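Long-range contacts in N-(5'-phosphoribosyl)anthranilate isomerase (Thermococcus kodakarensis, PDB 5LHF), which catalyses the isomerisation of N-(5-phospho-beta-D-ribosyl)anthranilate to 1-(2-carboxyphenylamino)-1-deoxy-D-ribulose 5-phosphate, the third step of tryptophan biosynthesis from chorismate: residues Leu17-Arg22 / Lys194-Ile199; Val130-Leu135 / Pro158-Gly163. One frame throughout, in Å; residues are numbered along the deposited sequence.

Contact 1. Residues Leu17-Arg22 / Lys194-Ile199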
loop_
_atom_site.group_PDB
_atom_site.type_symbol
_atom_site.label_atom_id
_atom_site.label_comp_id
_atom_site.label_asym_id
_atom_site.label_seq_id
_atom_site.Cartn_x
_atom_site.Cartn_y
_atom_site.Cartn_z
ATOM N N LEU A 17 5.816 4.815 -14.488
ATOM C CA LEU A 17 4.594 5.540 -14.154
ATOM C C LEU A 17 3.569 5.460 -15.280
ATOM O O LEU A 17 2.425 5.066 -15.059
ATOM C CB LEU A 17 4.911 6.999 -13.840
ATOM C CG LEU A 17 3.697 7.892 -13.580
ATOM C CD1 LEU A 17 2.940 7.467 -12.323
ATOM C CD2 LEU A 17 4.152 9.308 -13.440
ATOM N N ARG A 18 3.958 5.856 -16.499
ATOM C CA ARG A 18 3.007 5.856 -17.609
ATOM C C ARG A 18 2.434 4.461 -17.876
ATOM O O ARG A 18 1.272 4.330 -18.288
ATOM C CB ARG A 18 3.680 6.403 -18.866
ATOM C CG ARG A 18 4.080 7.864 -18.754
ATOM C CD ARG A 18 2.886 8.732 -18.387
ATOM N NE ARG A 18 3.187 10.160 -18.508
ATOM C CZ ARG A 18 2.632 11.106 -17.750
ATOM N NH1 ARG A 18 1.772 10.773 -16.797
ATOM N NH2 ARG A 18 2.959 12.384 -17.928
ATOM N N LEU A 19 3.240 3.411 -17.684
ATOM C CA LEU A 19 2.742 2.053 -17.856
ATOM C C LEU A 19 1.676 1.728 -16.822
ATOM O O LEU A 19 0.566 1.310 -17.166
ATOM C CB LEU A 19 3.894 1.051 -17.764
ATOM C CG LEU A 19 3.476 -0.418 -17.724
ATOM C CD1 LEU A 19 2.649 -0.704 -18.996
ATOM C CD2 LEU A 19 4.704 -1.346 -17.606
ATOM N N VAL A 20 1.993 1.943 -15.545
ATOM C CA VAL A 20 1.057 1.662 -14.458
ATOM C C VAL A 20 -0.241 2.447 -14.623
ATOM O O VAL A 20 -1.317 1.966 -14.248
ATOM C CB VAL A 20 1.754 1.962 -13.116
ATOM C CG1 VAL A 20 0.756 2.105 -11.985
ATOM C CG2 VAL A 20 2.767 0.875 -12.822
ATOM N N GLU A 21 -0.167 3.661 -15.176
ATOM C CA GLU A 21 -1.347 4.511 -15.284
ATOM C C GLU A 21 -2.392 3.950 -16.237
ATOM O O GLU A 21 -3.555 4.362 -16.174
ATOM C CB GLU A 21 -0.938 5.912 -15.739
ATOM C CG GLU A 21 -0.175 6.666 -14.657
ATOM C CD GLU A 21 0.119 8.090 -15.039
ATOM O OE1 GLU A 21 0.197 8.935 -14.124
ATOM O OE2 GLU A 21 0.288 8.358 -16.243
ATOM N N ARG A 22 -2.010 3.020 -17.108
ATOM C CA ARG A 22 -2.977 2.424 -18.018
ATOM C C ARG A 22 -3.825 1.359 -17.344
ATOM O O ARG A 22 -4.821 0.911 -17.932
ATOM C CB ARG A 22 -2.246 1.843 -19.225
ATOM C CG ARG A 22 -1.535 2.906 -20.044
ATOM C CD ARG A 22 -1.469 2.546 -21.520
ATOM N NE ARG A 22 -0.710 1.321 -21.766
ATOM C CZ ARG A 22 0.616 1.254 -21.777
ATOM N NH1 ARG A 22 1.342 2.345 -21.549
ATOM N NH2 ARG A 22 1.210 0.095 -22.018
ATOM N N LYS A 194 8.696 -2.487 -13.798
ATOM C CA LYS A 194 7.266 -2.721 -14.020
ATOM C C LYS A 194 7.049 -3.248 -15.434
ATOM O O LYS A 194 7.540 -2.667 -16.407
ATOM C CB LYS A 194 6.456 -1.444 -13.796
ATOM C CG LYS A 194 6.540 -0.860 -12.402
ATOM C CD LYS A 194 6.319 -1.877 -11.299
ATOM C CE LYS A 194 6.558 -1.204 -9.945
ATOM N NZ LYS A 194 6.803 -2.134 -8.822
ATOM N N ASP A 195 6.330 -4.367 -15.546
ATOM C CA ASP A 195 6.271 -5.151 -16.783
ATOM C C ASP A 195 4.830 -5.299 -17.267
ATOM O O ASP A 195 3.968 -5.769 -16.516
ATOM C CB ASP A 195 6.894 -6.527 -16.559
ATOM C CG ASP A 195 6.850 -7.407 -17.802
ATOM O OD1 ASP A 195 7.725 -7.252 -18.676
ATOM O OD2 ASP A 195 5.937 -8.248 -17.904
ATOM N N ARG A 196 4.587 -4.938 -18.534
ATOM C CA ARG A 196 3.209 -4.876 -19.036
ATOM C C ARG A 196 2.546 -6.248 -19.033
ATOM O O ARG A 196 1.362 -6.374 -18.699
ATOM C CB ARG A 196 3.175 -4.280 -20.449
ATOM C CG ARG A 196 1.755 -4.032 -20.984
ATOM C CD ARG A 196 1.205 -5.189 -21.823
ATOM N NE ARG A 196 2.074 -5.505 -22.954
ATOM C CZ ARG A 196 1.893 -6.534 -23.774
ATOM N NH1 ARG A 196 0.862 -7.353 -23.603
ATOM N NH2 ARG A 196 2.741 -6.741 -24.771
ATOM N N VAL A 197 3.284 -7.294 -19.402
ATOM C CA VAL A 197 2.656 -8.608 -19.481
ATOM C C VAL A 197 2.329 -9.135 -18.089
ATOM O O VAL A 197 1.251 -9.710 -17.867
ATOM C CB VAL A 197 3.542 -9.581 -20.275
ATOM C CG1 VAL A 197 3.119 -11.022 -20.001
ATOM C CG2 VAL A 197 3.463 -9.260 -21.771
ATOM N N LEU A 198 3.217 -8.905 -17.109
ATOM C CA LEU A 198 2.908 -9.274 -15.726
ATOM C C LEU A 198 1.723 -8.481 -15.188
ATOM O O LEU A 198 0.873 -9.031 -14.472
ATOM C CB LEU A 198 4.125 -9.065 -14.823
ATOM C CG LEU A 198 5.300 -9.989 -15.128
ATOM C CD1 LEU A 198 6.404 -9.754 -14.107
ATOM C CD2 LEU A 198 4.852 -11.465 -15.148
ATOM N N ILE A 199 1.659 -7.182 -15.491
ATOM C CA ILE A 199 0.531 -6.381 -15.027
ATOM C C ILE A 199 -0.772 -6.889 -15.640
ATOM O O ILE A 199 -1.793 -7.003 -14.950
ATOM C CB ILE A 199 0.757 -4.879 -15.312
ATOM C CG1 ILE A 199 1.888 -4.344 -14.418
ATOM C CG2 ILE A 199 -0.528 -4.095 -15.027
ATOM C CD1 ILE A 199 2.409 -2.927 -14.810
#
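In the outer helical ring of this TIM barrel, the first and last helices meet where Leu19 and Val20 of helix 14-20 pack against Lys194, just before helix 196-207, and Arg196 and Ile199 in its first turns, closing the ring beside strand 5-9. No hydrogen bond crosses the contact; the evidence is van der Waals distances, one of them to a carbonyl oxygen. Leu19 carries most of the contact: with CG anti to the backbone N (chi1 171°), its two methyls divide the work. CD2 lies 3.4 Å from Lys194 O and also meets Ile199 CD1 at 3.9 Å, the two side chains approaching tip to tip. CD1 reaches Arg196 CB at 3.9 Å, where the chains cross at about a right angle. An alanine at Leu19 would probably open a gap between the helices and leave Ile199 CD1 and the CB-CG part of Arg196 without their main partner here. Val20 adds CG2 against Lys194 CG at 4.2 Å. The lysine's aliphatic root serves the packing while its bent chain carries NZ away to a salt bridge with Glu189. Arg196 likewise sends its charged end elsewhere, to Glu200, and both Arg196 and Ile199 also touch Tyr23. Asp195 caps the first turn of helix 196-207: its OD1 is in a salt bridge with Arg190, and its OD2 accepts from Leu198 N at 2.9 Å, with an N-H...O angle of 161°, on the anti side of the carboxylate.

Contact 2. Residues Val130-Leu135 / Pro158-Gly163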
loop_
_atom_site.group_PDB
_atom_site.type_symbol
_atom_site.label_atom_id
_atom_site.label_comp_id
_atom_site.label_asym_id
_atom_site.label_seq_id
_atom_site.Cartn_x
_atom_site.Cartn_y
_atom_site.Cartn_z
ATOM N N VAL A 130 -8.000 7.793 8.888
ATOM C CA VAL A 130 -7.302 7.798 7.609
ATOM C C VAL A 130 -8.273 7.431 6.498
ATOM O O VAL A 130 -9.332 6.841 6.731
ATOM C CB VAL A 130 -6.086 6.844 7.607
ATOM C CG1 VAL A 130 -4.955 7.459 8.416
ATOM C CG2 VAL A 130 -6.469 5.489 8.189
ATOM N N ASP A 131 -7.909 7.825 5.276
ATOM C CA ASP A 131 -8.731 7.499 4.120
ATOM C C ASP A 131 -8.753 5.995 3.884
ATOM O O ASP A 131 -9.803 5.425 3.564
ATOM C CB ASP A 131 -8.211 8.239 2.883
ATOM C CG ASP A 131 -9.152 8.125 1.677
ATOM O OD1 ASP A 131 -10.356 8.412 1.829
ATOM O OD2 ASP A 131 -8.684 7.742 0.575
ATOM N N LYS A 132 -7.611 5.330 4.055
ATOM C CA LYS A 132 -7.485 3.944 3.626
ATOM C C LYS A 132 -6.604 3.168 4.590
ATOM O O LYS A 132 -5.658 3.708 5.169
ATOM C CB LYS A 132 -6.908 3.831 2.206
ATOM C CG LYS A 132 -7.884 4.159 1.083
ATOM C CD LYS A 132 -7.326 3.697 -0.264
ATOM C CE LYS A 132 -8.161 4.182 -1.450
ATOM N NZ LYS A 132 -9.397 3.394 -1.671
ATOM N N ILE A 133 -6.925 1.885 4.730
ATOM C CA ILE A 133 -6.213 0.944 5.587
ATOM C C ILE A 133 -5.536 -0.079 4.690
ATOM O O ILE A 133 -6.211 -0.769 3.913
ATOM C CB ILE A 133 -7.169 0.237 6.561
ATOM C CG1 ILE A 133 -7.797 1.228 7.547
ATOM C CG2 ILE A 133 -6.472 -0.918 7.270
ATOM C CD1 ILE A 133 -6.812 1.868 8.450
ATOM N N LEU A 134 -4.213 -0.192 4.788
ATOM C CA LEU A 134 -3.479 -1.235 4.083
ATOM C C LEU A 134 -3.002 -2.279 5.081
ATOM O O LEU A 134 -2.443 -1.935 6.128
ATOM C CB LEU A 134 -2.292 -0.653 3.307
ATOM C CG LEU A 134 -1.532 -1.593 2.368
ATOM C CD1 LEU A 134 -1.070 -0.831 1.096
ATOM C CD2 LEU A 134 -0.323 -2.193 3.090
ATOM N N LEU A 135 -3.228 -3.550 4.756
ATOM C CA LEU A 135 -2.773 -4.667 5.577
ATOM C C LEU A 135 -1.608 -5.338 4.857
ATOM O O LEU A 135 -1.783 -5.922 3.781
ATOM C CB LEU A 135 -3.908 -5.663 5.852
ATOM C CG LEU A 135 -5.109 -5.167 6.666
ATOM C CD1 LEU A 135 -6.090 -6.302 7.009
ATOM C CD2 LEU A 135 -4.646 -4.468 7.929
ATOM N N PRO A 158 -13.015 -1.339 4.491
ATOM C CA PRO A 158 -12.645 -1.650 3.096
ATOM C C PRO A 158 -11.127 -1.610 2.919
ATOM O O PRO A 158 -10.531 -0.653 2.435
ATOM C CB PRO A 158 -13.362 -0.551 2.308
ATOM C CG PRO A 158 -13.401 0.605 3.250
ATOM C CD PRO A 158 -13.536 0.031 4.636
ATOM N N ILE A 159 -10.470 -2.686 3.336
ATOM C CA ILE A 159 -9.016 -2.657 3.457
ATOM C C ILE A 159 -8.367 -2.907 2.097
ATOM O O ILE A 159 -8.978 -3.449 1.170
ATOM C CB ILE A 159 -8.529 -3.675 4.507
ATOM C CG1 ILE A 159 -8.851 -5.107 4.071
ATOM C CG2 ILE A 159 -9.139 -3.369 5.888
ATOM C CD1 ILE A 159 -7.645 -5.926 3.692
ATOM N N VAL A 160 -7.109 -2.490 1.981
ATOM C CA VAL A 160 -6.263 -2.792 0.833
ATOM C C VAL A 160 -5.306 -3.898 1.260
ATOM O O VAL A 160 -4.524 -3.720 2.203
ATOM C CB VAL A 160 -5.482 -1.552 0.360
ATOM C CG1 VAL A 160 -4.567 -1.905 -0.820
ATOM C CG2 VAL A 160 -6.427 -0.418 -0.019
ATOM N N LEU A 161 -5.372 -5.043 0.588
ATOM C CA LEU A 161 -4.517 -6.182 0.908
ATOM C C LEU A 161 -3.195 -6.068 0.160
ATOM O O LEU A 161 -3.184 -5.823 -1.053
ATOM C CB LEU A 161 -5.206 -7.493 0.534
ATOM C CG LEU A 161 -4.479 -8.794 0.905
ATOM C CD1 LEU A 161 -4.360 -8.974 2.412
ATOM C CD2 LEU A 161 -5.204 -10.000 0.249
ATOM N N ALA A 162 -2.084 -6.260 0.877
ATOM C CA ALA A 162 -0.757 -6.108 0.287
ATOM C C ALA A 162 0.169 -7.190 0.820
ATOM O O ALA A 162 -0.146 -7.896 1.784
ATOM C CB ALA A 162 -0.159 -4.725 0.582
ATOM N N GLY A 163 1.340 -7.290 0.195
ATOM C CA GLY A 163 2.367 -8.199 0.664
ATOM C C GLY A 163 2.517 -9.451 -0.174
ATOM O O GLY A 163 1.723 -10.387 -0.055
HETATM O O HOH W 1 -9.369 0.846 4.463
#
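Leu134 pairs with Val160 and Leu135 with Leu161 in neighbouring parallel strands of the barrel, joined by a beta-alpha-beta crossover through helix 143-156. Backbone bonds set the register: Val160 N donates to Ile133 O (2.7 Å, 171° at the hydrogen), Leu135 N to Val160 O (2.9 Å) and Ala162 N to Leu135 O (2.9 Å). The last is the most bent, at 145°. Before the strands pair directly, a water bridges the gap, accepting from Ile133 N and donating to Pro158 O. Apolar contacts fall on two faces. Facing the barrel interior, Leu134 has CG anti to the backbone N (chi1 -172°), 3.9 Å from Ala162 CB; its CD2 comes to 3.6 Å from that CB, and its CD1 meets Val160 CG1 at 4.1 Å. All three residues also touch Asp183 of the next strand. Facing the helices, Leu135 CD1 meets Ile159 CD1 at 3.7 Å, their side chains crossing at about a right angle, and Ile153 of the crossover helix touches both. Ile133 CG2 rests on Ile159 CG2 at 3.9 Å. The register thus rests on backbone bonds that almost any sequence could make, whereas the methyl contacts depend on the shapes of these particular side chains.

In the fold
Contact 2 lies in the core, its centre about 7 Å from that of the chain, whereas contact 1 sits about 17 Å out and is only partly buried. The two share no helix or strand: contact 2 joins adjacent strands 132-136 and 160-162, while contact 1 brings helices 14-20 and 196-207, from the two ends of the chain, together on the outside. Their chemistry follows their place. Three backbone hydrogen bonds span contact 2, which buries 404 Å²; none spans contact 1, which buries 237 Å² and mixes methyl packing with the aliphatic parts of charged residues. Their nearest atoms are about 12 Å apart, so they do not touch.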